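Local structure of YCAC GENE product (1YAC) at residues A[17-21]-A[110-114]; A[20-25]-A[64-69]; A[44-48]-A[74-78]; A[55-61]-A[80-84]. The protein is a homo-octameric hydrolase of unknown specificity, belonging to the isochorismatase-like family of three-layer alpha-beta-alpha proteins. All coordinates share one frame; numbering follows the deposited sequence.

Interaction 1 (A[17-21]-A[110-114]); sequences LVDHQ and IAGVV
H20 lays its imidazole over G112 where strands 13-18 and 107-112, parallel neighbours in the central sheet of the alpha-beta-alpha sandwich, run out at their C-terminal ends. With CG beside its own backbone N (chi1 -73°), the ring is brought across the neighbouring strand: G112 CA stands under one face, 3.6 Å from the centroid of the H20 ring, as a CH-pi contact. H20 NE2 has its own partner in A139 O, which should help fix the rotation of the ring. V113 comes in obliquely, its CG1 3.9 Å from H20 CD2, and its chi1 of 2° eclipses that methyl with the backbone N. On the other face of the sheet V18 CG2 touches I110 CG2 at 4.2 Å. Backbone bonds pin the register: V18 N gives to A111 O at 2.9 Å, and V113 N to V18 O at 3.0 Å. A CB on G112 would run into V18 O, and the backbone angles there also call for glycine. D19, salt-bridged to R84 and touching C118, lies where isochorismatase-like hydrolases probably place their active site. D19 CB packs 3.4 Å from V113 O, a buried carbonyl with no polar partner in the model.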
# COMPACT_ATOMS: atom_id res chain seq x y z
N LEU A 17 5.28 -30.17 7.73
CA LEU A 17 5.47 -28.87 8.38
C LEU A 17 6.97 -28.67 8.52
O LEU A 17 7.62 -29.28 9.38
CB LEU A 17 4.75 -28.84 9.73
CG LEU A 17 3.24 -29.13 9.65
CD1 LEU A 17 2.62 -29.02 11.04
CD2 LEU A 17 2.57 -28.13 8.68
N VAL A 18 7.51 -27.79 7.69
CA VAL A 18 8.95 -27.56 7.62
C VAL A 18 9.52 -26.28 8.23
O VAL A 18 9.28 -25.17 7.73
CB VAL A 18 9.41 -27.62 6.12
CG1 VAL A 18 10.94 -27.73 6.03
CG2 VAL A 18 8.73 -28.79 5.39
N ASP A 19 10.28 -26.46 9.30
CA ASP A 19 11.00 -25.37 9.97
C ASP A 19 10.23 -24.17 10.53
O ASP A 19 10.69 -23.03 10.43
CB ASP A 19 12.14 -24.88 9.07
CG ASP A 19 13.03 -26.01 8.57
OD1 ASP A 19 12.94 -27.15 9.08
OD2 ASP A 19 13.82 -25.77 7.64
N HIS A 20 9.05 -24.41 11.08
CA HIS A 20 8.28 -23.34 11.72
C HIS A 20 8.95 -23.22 13.09
O HIS A 20 8.42 -23.69 14.11
CB HIS A 20 6.80 -23.72 11.87
CG HIS A 20 6.03 -23.73 10.58
ND1 HIS A 20 5.73 -24.89 9.89
CD2 HIS A 20 5.43 -22.72 9.90
CE1 HIS A 20 4.99 -24.60 8.85
NE2 HIS A 20 4.78 -23.29 8.82
N GLN A 21 10.14 -22.64 13.10
CA GLN A 21 10.92 -22.49 14.33
C GLN A 21 10.86 -21.08 14.92
O GLN A 21 10.74 -20.10 14.19
CB GLN A 21 12.36 -22.93 14.06
CG GLN A 21 12.46 -24.43 13.74
CD GLN A 21 13.74 -24.80 13.04
OE1 GLN A 21 13.67 -25.21 11.86
NE2 GLN A 21 14.84 -24.68 13.65
N ILE A 110 2.27 -29.03 1.90
CA ILE A 110 3.49 -28.49 2.49
C ILE A 110 3.42 -27.03 2.90
O ILE A 110 2.87 -26.20 2.16
CB ILE A 110 4.67 -28.65 1.50
CG1 ILE A 110 4.69 -30.06 0.92
CG2 ILE A 110 6.00 -28.36 2.20
CD1 ILE A 110 5.80 -30.30 -0.13
N ALA A 111 4.01 -26.71 4.05
CA ALA A 111 4.07 -25.34 4.55
C ALA A 111 5.32 -25.23 5.40
O ALA A 111 5.80 -26.24 5.92
CB ALA A 111 2.83 -25.01 5.38
N GLY A 112 5.85 -24.02 5.58
CA GLY A 112 7.06 -23.86 6.36
C GLY A 112 7.74 -22.52 6.17
O GLY A 112 7.14 -21.60 5.60
N VAL A 113 8.96 -22.38 6.67
CA VAL A 113 9.69 -21.12 6.53
C VAL A 113 11.18 -21.37 6.29
O VAL A 113 11.74 -22.33 6.81
CB VAL A 113 9.42 -20.10 7.72
CG1 VAL A 113 8.50 -20.66 8.78
CG2 VAL A 113 10.71 -19.54 8.31
N VAL A 114 11.80 -20.64 5.36
CA VAL A 114 11.21 -19.61 4.51
C VAL A 114 10.62 -20.24 3.25
O VAL A 114 11.10 -21.25 2.75
CB VAL A 114 12.19 -18.46 4.14
CG1 VAL A 114 12.62 -17.72 5.42
CG2 VAL A 114 13.39 -18.96 3.37

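Interaction 2 (A[20-25]-A[64-69]); sequences HQAGLL and PNGPLV
Q21 and L68 sit at a single backbone bridge between two irregular chains, with V69 N bonded to H20 O on one side and A22 N to P67 O, 2.9 Å, on the other. Farther along, N65 O receives L24 N at 3.2 Å and, weakly, G23 N; neither G23 nor G66 could carry a CB without a clash. The Q21 side chain runs along segment 64-69. Extended beyond CG, it brings NE2 to G66 O at 2.8 Å, the acceptor lying almost in the amide plane and the N-H pointing straight at it (172°), while OE1 takes S59 N. The amide of N65 is turned 73° from that of Q21, and N65 CB lies 3.5 Å from Q21 NE2. L24 crosses N65 obliquely, CD2 resting 3.5 Å from N65 OD1; that oxygen also bonds Y194 OH of a second subunit, and N65 ND2 bonds S59 O. At the far end L25 CD1 meets V69 CG1 at 3.5 Å, their side chains crossing at about a right angle, with N196 of a third subunit packed on both. These are loops that follow neighbouring parallel strands, knitted together beyond the strands' C-terminal ends in an alpha/beta sheet, here also facing octamer interfaces.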
# COMPACT_ATOMS: atom_id res chain seq x y z
N HIS A 20 9.05 -24.41 11.08
CA HIS A 20 8.28 -23.34 11.72
C HIS A 20 8.95 -23.22 13.09
O HIS A 20 8.42 -23.69 14.11
CB HIS A 20 6.80 -23.72 11.87
CG HIS A 20 6.03 -23.73 10.58
ND1 HIS A 20 5.73 -24.89 9.89
CD2 HIS A 20 5.43 -22.72 9.90
CE1 HIS A 20 4.99 -24.60 8.85
NE2 HIS A 20 4.78 -23.29 8.82
N GLN A 21 10.14 -22.64 13.10
CA GLN A 21 10.92 -22.49 14.33
C GLN A 21 10.86 -21.08 14.92
O GLN A 21 10.74 -20.10 14.19
CB GLN A 21 12.36 -22.93 14.06
CG GLN A 21 12.46 -24.43 13.74
CD GLN A 21 13.74 -24.80 13.04
OE1 GLN A 21 13.67 -25.21 11.86
NE2 GLN A 21 14.84 -24.68 13.65
N ALA A 22 10.99 -21.00 16.24
CA ALA A 22 10.91 -19.73 16.97
C ALA A 22 11.81 -18.63 16.43
O ALA A 22 11.35 -17.49 16.25
CB ALA A 22 11.16 -19.95 18.44
N GLY A 23 13.07 -18.95 16.17
CA GLY A 23 14.00 -17.97 15.64
C GLY A 23 13.64 -17.61 14.21
O GLY A 23 13.48 -16.44 13.87
N LEU A 24 13.42 -18.63 13.38
CA LEU A 24 13.09 -18.42 11.97
C LEU A 24 11.81 -17.60 11.74
O LEU A 24 11.69 -16.89 10.73
CB LEU A 24 13.04 -19.76 11.22
CG LEU A 24 14.38 -20.50 11.10
CD1 LEU A 24 14.17 -21.87 10.42
CD2 LEU A 24 15.38 -19.66 10.31
N LEU A 25 10.85 -17.70 12.65
CA LEU A 25 9.62 -16.93 12.48
C LEU A 25 9.88 -15.42 12.53
O LEU A 25 9.08 -14.65 12.01
CB LEU A 25 8.56 -17.32 13.52
CG LEU A 25 7.92 -18.70 13.36
CD1 LEU A 25 6.80 -18.90 14.35
CD2 LEU A 25 7.39 -18.86 11.97
N PRO A 64 20.74 -20.39 16.36
CA PRO A 64 19.89 -19.21 16.18
C PRO A 64 18.49 -19.54 15.65
O PRO A 64 17.52 -18.85 15.97
CB PRO A 64 20.68 -18.38 15.17
CG PRO A 64 22.09 -18.77 15.43
CD PRO A 64 22.00 -20.25 15.61
N ASN A 65 18.39 -20.58 14.83
CA ASN A 65 17.12 -20.99 14.22
C ASN A 65 16.05 -21.25 15.28
O ASN A 65 14.86 -20.93 15.09
CB ASN A 65 17.31 -22.20 13.30
CG ASN A 65 17.99 -21.82 11.98
OD1 ASN A 65 18.40 -20.67 11.78
ND2 ASN A 65 18.11 -22.79 11.08
N GLY A 66 16.49 -21.79 16.41
CA GLY A 66 15.57 -22.03 17.51
C GLY A 66 14.75 -23.29 17.40
O GLY A 66 14.73 -23.95 16.36
N PRO A 67 14.02 -23.63 18.48
CA PRO A 67 13.18 -24.82 18.54
C PRO A 67 11.90 -24.67 17.75
O PRO A 67 11.49 -23.55 17.42
CB PRO A 67 12.87 -24.93 20.03
CG PRO A 67 12.77 -23.49 20.45
CD PRO A 67 13.95 -22.87 19.74
N LEU A 68 11.27 -25.80 17.44
CA LEU A 68 10.00 -25.80 16.73
C LEU A 68 9.01 -25.11 17.68
O LEU A 68 9.10 -25.28 18.90
CB LEU A 68 9.56 -27.25 16.49
CG LEU A 68 8.25 -27.42 15.70
CD1 LEU A 68 8.46 -26.99 14.25
CD2 LEU A 68 7.80 -28.88 15.78
N VAL A 69 8.10 -24.31 17.14
CA VAL A 69 7.13 -23.65 18.02
C VAL A 69 6.42 -24.76 18.82
O VAL A 69 5.98 -25.76 18.26
CB VAL A 69 6.13 -22.78 17.24
CG1 VAL A 69 6.87 -21.61 16.60
CG2 VAL A 69 5.37 -23.58 16.18

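Interaction 3 (A[44-48]-A[74-78]); sequences GDLAK and AQFPD
Q75 reaches across to helix 33-49 with its chain stretched out, CG opposite the backbone N (chi1 -170°), and divides its amide between two neighbours. NE2 gives a hydrogen bond to D45 OD1 at 2.8 Å. It meets that oxygen on the anti side while the amide and carboxylate planes stand 80° apart; the other carboxylate oxygen, OD2, is bonded to H190 NE2, so D45 is held from two directions. Q75 OE1 lies against the backbone of G44, 3.3 Å from G44 C, a place available because G44 has no side chain: a CB there would collide with this oxygen.

K48 slides past Q75 in the opposite direction. Its chain leaves anti to N but bends at chi2 and chi3, which brings NZ to Q75 O at 2.7 Å. That carbonyl belongs to the last turn of helix 70-75, whose C-terminal end would probably welcome the ammonium charge. F76 is the first residue to leave the helix; Q75 CG stands 3.7 Å above the plane of the F76 ring, offset toward its rim. G44 O lies at the ring edge, 3.3 Å from F76 CZ, and A47 CB comes in obliquely, 3.8 Å from F76 CZ. K48 CE adds a contact at F76 CE1. A leucine in place of Q75 would probably leave D45 OD1 without its amide donor across the contact and lose the packing of OE1 on G44.

Beneath, A47 and F76 rest on T54 and F76 also on L56, so the two helices sit side by side on one face of the sheet, as in the outer layer of an alpha-beta-alpha sandwich.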
# COMPACT_ATOMS: atom_id res chain seq x y z
N GLY A 44 -2.12 -26.73 11.54
CA GLY A 44 -1.89 -27.83 12.46
C GLY A 44 -3.22 -28.45 12.91
O GLY A 44 -3.38 -29.68 12.92
N ASP A 45 -4.18 -27.59 13.24
CA ASP A 45 -5.49 -28.04 13.71
C ASP A 45 -6.23 -28.85 12.65
O ASP A 45 -6.90 -29.84 12.97
CB ASP A 45 -6.37 -26.87 14.14
CG ASP A 45 -6.01 -26.32 15.51
OD1 ASP A 45 -5.02 -26.77 16.13
OD2 ASP A 45 -6.74 -25.43 15.97
N LEU A 46 -6.12 -28.43 11.38
CA LEU A 46 -6.81 -29.17 10.33
C LEU A 46 -6.13 -30.51 10.08
O LEU A 46 -6.81 -31.52 9.85
CB LEU A 46 -6.96 -28.34 9.04
CG LEU A 46 -5.81 -28.12 8.06
CD1 LEU A 46 -5.65 -29.31 7.10
CD2 LEU A 46 -6.08 -26.85 7.26
N ALA A 47 -4.81 -30.55 10.18
CA ALA A 47 -4.07 -31.80 9.99
C ALA A 47 -4.54 -32.79 11.06
O ALA A 47 -4.79 -33.97 10.77
CB ALA A 47 -2.58 -31.56 10.12
N LYS A 48 -4.67 -32.30 12.28
CA LYS A 48 -5.13 -33.13 13.39
C LYS A 48 -6.59 -33.53 13.19
O LYS A 48 -6.94 -34.72 13.32
CB LYS A 48 -4.96 -32.38 14.71
CG LYS A 48 -5.47 -33.13 15.92
CD LYS A 48 -4.35 -33.67 16.79
CE LYS A 48 -3.44 -34.62 16.05
NZ LYS A 48 -2.49 -35.27 16.99
N ALA A 74 3.59 -30.11 20.65
CA ALA A 74 2.55 -30.59 21.55
C ALA A 74 1.40 -31.28 20.81
O ALA A 74 0.83 -32.26 21.30
CB ALA A 74 2.01 -29.43 22.40
N GLN A 75 1.07 -30.77 19.63
CA GLN A 75 -0.03 -31.31 18.85
C GLN A 75 0.25 -32.63 18.14
O GLN A 75 -0.67 -33.43 17.91
CB GLN A 75 -0.49 -30.27 17.83
CG GLN A 75 -1.78 -30.62 17.12
CD GLN A 75 -2.40 -29.41 16.45
OE1 GLN A 75 -1.65 -28.69 15.76
NE2 GLN A 75 -3.62 -29.17 16.64
N PHE A 76 1.50 -32.86 17.78
CA PHE A 76 1.89 -34.08 17.07
C PHE A 76 3.03 -34.76 17.82
O PHE A 76 4.12 -34.93 17.27
CB PHE A 76 2.32 -33.71 15.65
CG PHE A 76 1.24 -33.02 14.86
CD1 PHE A 76 0.18 -33.76 14.31
CD2 PHE A 76 1.24 -31.63 14.71
CE1 PHE A 76 -0.85 -33.12 13.63
CE2 PHE A 76 0.21 -30.98 14.04
CZ PHE A 76 -0.84 -31.72 13.50
N PRO A 77 2.77 -35.23 19.05
CA PRO A 77 3.81 -35.89 19.84
C PRO A 77 4.33 -37.21 19.26
O PRO A 77 5.48 -37.56 19.50
CB PRO A 77 3.14 -36.09 21.20
CG PRO A 77 1.71 -36.26 20.84
CD PRO A 77 1.49 -35.21 19.79
N ASP A 78 3.51 -37.90 18.49
CA ASP A 78 3.93 -39.18 17.91
C ASP A 78 4.35 -39.10 16.45
O ASP A 78 4.75 -40.11 15.86
CB ASP A 78 2.82 -40.22 18.06
CG ASP A 78 2.55 -40.60 19.51
OD1 ASP A 78 3.45 -40.43 20.36
OD2 ASP A 78 1.43 -41.09 19.79

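Interaction 4 (A[55-61]-A[80-84]); sequences ILTTSAE and PYIAR. Unlike the reference sequence in segment 55-61: A60 (reference Phe).
R84 leans back over strand 54-59 from strand 81-84, the two parallel partners (15° between their directions) of a beta-alpha-beta unit at one edge of the sheet within this chain. R84 CB packs 3.4 Å from T58 O. CG, set beside the backbone N (chi1 -42°), drops to 3.3 Å from T57 OG1. CD stays near the same hydroxyl, and a bend at chi3 folds the guanidinium back over the strand, with S59 CA over one face. NE bonds N87 O; NH1 gives to T57 OG1 at 2.9 Å, in the guanidinium plane, and makes a salt bridge with D19 OD1; NH2 rests 3.5 Å from S59 CB. T57 OG1 donates in turn to I82 O at 2.7 Å, and T58 N binds that carbonyl too. A methionine in place of R84 would probably leave D19 without its salt-bridge mate and N87 O without its donor. On the other sheet face L56 CD1 touches the Y81 ring obliquely. E61 OE1 takes two hydroxyls: Y81 OH at 2.8 Å on the syn side, OE1 in the ring plane at its edge, the carboxylate turned 79° from it, and T58 OG1 at 2.6 Å from above the carboxylate plane.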
# COMPACT_ATOMS: atom_id res chain seq x y z
N ILE A 55 4.32 -34.89 9.27
CA ILE A 55 5.76 -34.96 9.45
C ILE A 55 6.32 -33.59 9.84
O ILE A 55 6.07 -32.59 9.17
CB ILE A 55 6.43 -35.45 8.16
CG1 ILE A 55 5.97 -36.89 7.89
CG2 ILE A 55 7.95 -35.42 8.28
CD1 ILE A 55 6.27 -37.32 6.50
N LEU A 56 7.02 -33.55 10.97
CA LEU A 56 7.64 -32.32 11.46
C LEU A 56 9.14 -32.39 11.21
O LEU A 56 9.76 -33.46 11.32
CB LEU A 56 7.42 -32.19 12.97
CG LEU A 56 6.00 -32.29 13.52
CD1 LEU A 56 6.08 -32.24 15.04
CD2 LEU A 56 5.11 -31.19 12.97
N THR A 57 9.74 -31.27 10.84
CA THR A 57 11.18 -31.24 10.61
C THR A 57 11.70 -29.86 10.95
O THR A 57 10.96 -28.88 10.88
CB THR A 57 11.56 -31.66 9.15
OG1 THR A 57 12.99 -31.74 9.02
CG2 THR A 57 11.00 -30.67 8.13
N THR A 58 12.95 -29.80 11.41
CA THR A 58 13.57 -28.53 11.78
C THR A 58 14.98 -28.49 11.24
O THR A 58 15.58 -29.52 10.95
CB THR A 58 13.62 -28.34 13.30
OG1 THR A 58 14.40 -29.39 13.88
CG2 THR A 58 12.21 -28.35 13.91
N SER A 59 15.51 -27.28 11.14
CA SER A 59 16.86 -27.06 10.64
C SER A 59 17.71 -26.42 11.72
O SER A 59 17.35 -25.35 12.24
CB SER A 59 16.80 -26.13 9.42
OG SER A 59 18.09 -25.75 9.01
N ALA A 60 18.78 -27.11 12.09
CA ALA A 60 19.74 -26.64 13.11
C ALA A 60 19.06 -25.93 14.28
O ALA A 60 19.45 -24.83 14.67
CB ALA A 60 20.79 -25.73 12.46
N GLU A 61 18.07 -26.60 14.85
CA GLU A 61 17.31 -26.06 15.96
C GLU A 61 18.11 -25.71 17.21
O GLU A 61 17.60 -25.01 18.08
CB GLU A 61 16.17 -27.01 16.33
CG GLU A 61 16.63 -28.36 16.83
CD GLU A 61 15.47 -29.26 17.16
OE1 GLU A 61 14.44 -29.19 16.46
OE2 GLU A 61 15.58 -30.05 18.12
N PRO A 80 6.61 -38.21 13.05
CA PRO A 80 8.04 -38.27 12.78
C PRO A 80 8.58 -36.85 12.99
O PRO A 80 7.96 -35.88 12.56
CB PRO A 80 8.08 -38.64 11.30
CG PRO A 80 6.91 -39.53 11.17
CD PRO A 80 5.84 -38.80 11.94
N TYR A 81 9.68 -36.74 13.71
CA TYR A 81 10.28 -35.44 13.98
C TYR A 81 11.74 -35.55 13.56
O TYR A 81 12.56 -36.16 14.25
CB TYR A 81 10.15 -35.12 15.48
CG TYR A 81 10.60 -33.72 15.87
CD1 TYR A 81 11.91 -33.30 15.67
CD2 TYR A 81 9.72 -32.85 16.48
CE1 TYR A 81 12.33 -32.04 16.07
CE2 TYR A 81 10.13 -31.58 16.89
CZ TYR A 81 11.43 -31.19 16.68
OH TYR A 81 11.85 -29.95 17.11
N ILE A 82 12.06 -34.96 12.41
CA ILE A 82 13.40 -35.02 11.86
C ILE A 82 14.14 -33.70 12.07
O ILE A 82 13.82 -32.68 11.44
CB ILE A 82 13.37 -35.38 10.34
CG1 ILE A 82 12.67 -36.73 10.11
CG2 ILE A 82 14.78 -35.45 9.77
CD1 ILE A 82 11.16 -36.66 10.08
N ALA A 83 15.05 -33.69 13.03
CA ALA A 83 15.87 -32.51 13.31
C ALA A 83 17.06 -32.65 12.38
O ALA A 83 17.92 -33.51 12.60
CB ALA A 83 16.33 -32.50 14.77
N ARG A 84 17.05 -31.90 11.28
CA ARG A 84 18.12 -31.96 10.30
C ARG A 84 19.33 -31.17 10.80
O ARG A 84 19.24 -29.96 11.04
CB ARG A 84 17.65 -31.40 8.95
CG ARG A 84 16.24 -31.85 8.57
CD ARG A 84 15.92 -31.55 7.11
NE ARG A 84 16.10 -30.15 6.73
CZ ARG A 84 15.28 -29.16 7.07
NH1 ARG A 84 14.21 -29.40 7.81
NH2 ARG A 84 15.53 -27.92 6.66
O HOH W 1 17.24 -29.28 13.78
O HOH W 2 19.34 -28.22 8.33

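Overall arrangement
From the N terminus, segment 17-21, at the end of strand 13-18, opens the longest loop, which interaction 1 closes at 110-114. Interaction 2 starts from the same piece of chain, sharing H20 and Q21, and closes a shorter loop at 64-69. Interaction 3 (44-48 with 74-78) and interaction 4 (55-61 with 80-84) nest inside the loop of interaction 1, cross each other and both cross interaction 2. Interactions 1 and 4 join neighbouring strands of one sheet and meet through the D19–R84 salt bridge. Interaction 2 ties the loops beyond the strands, meeting interaction 4 at S59, while interaction 3 joins helix 33-49 to the C-terminal end of helix 70-75 and beyond, touching interaction 4 at L56.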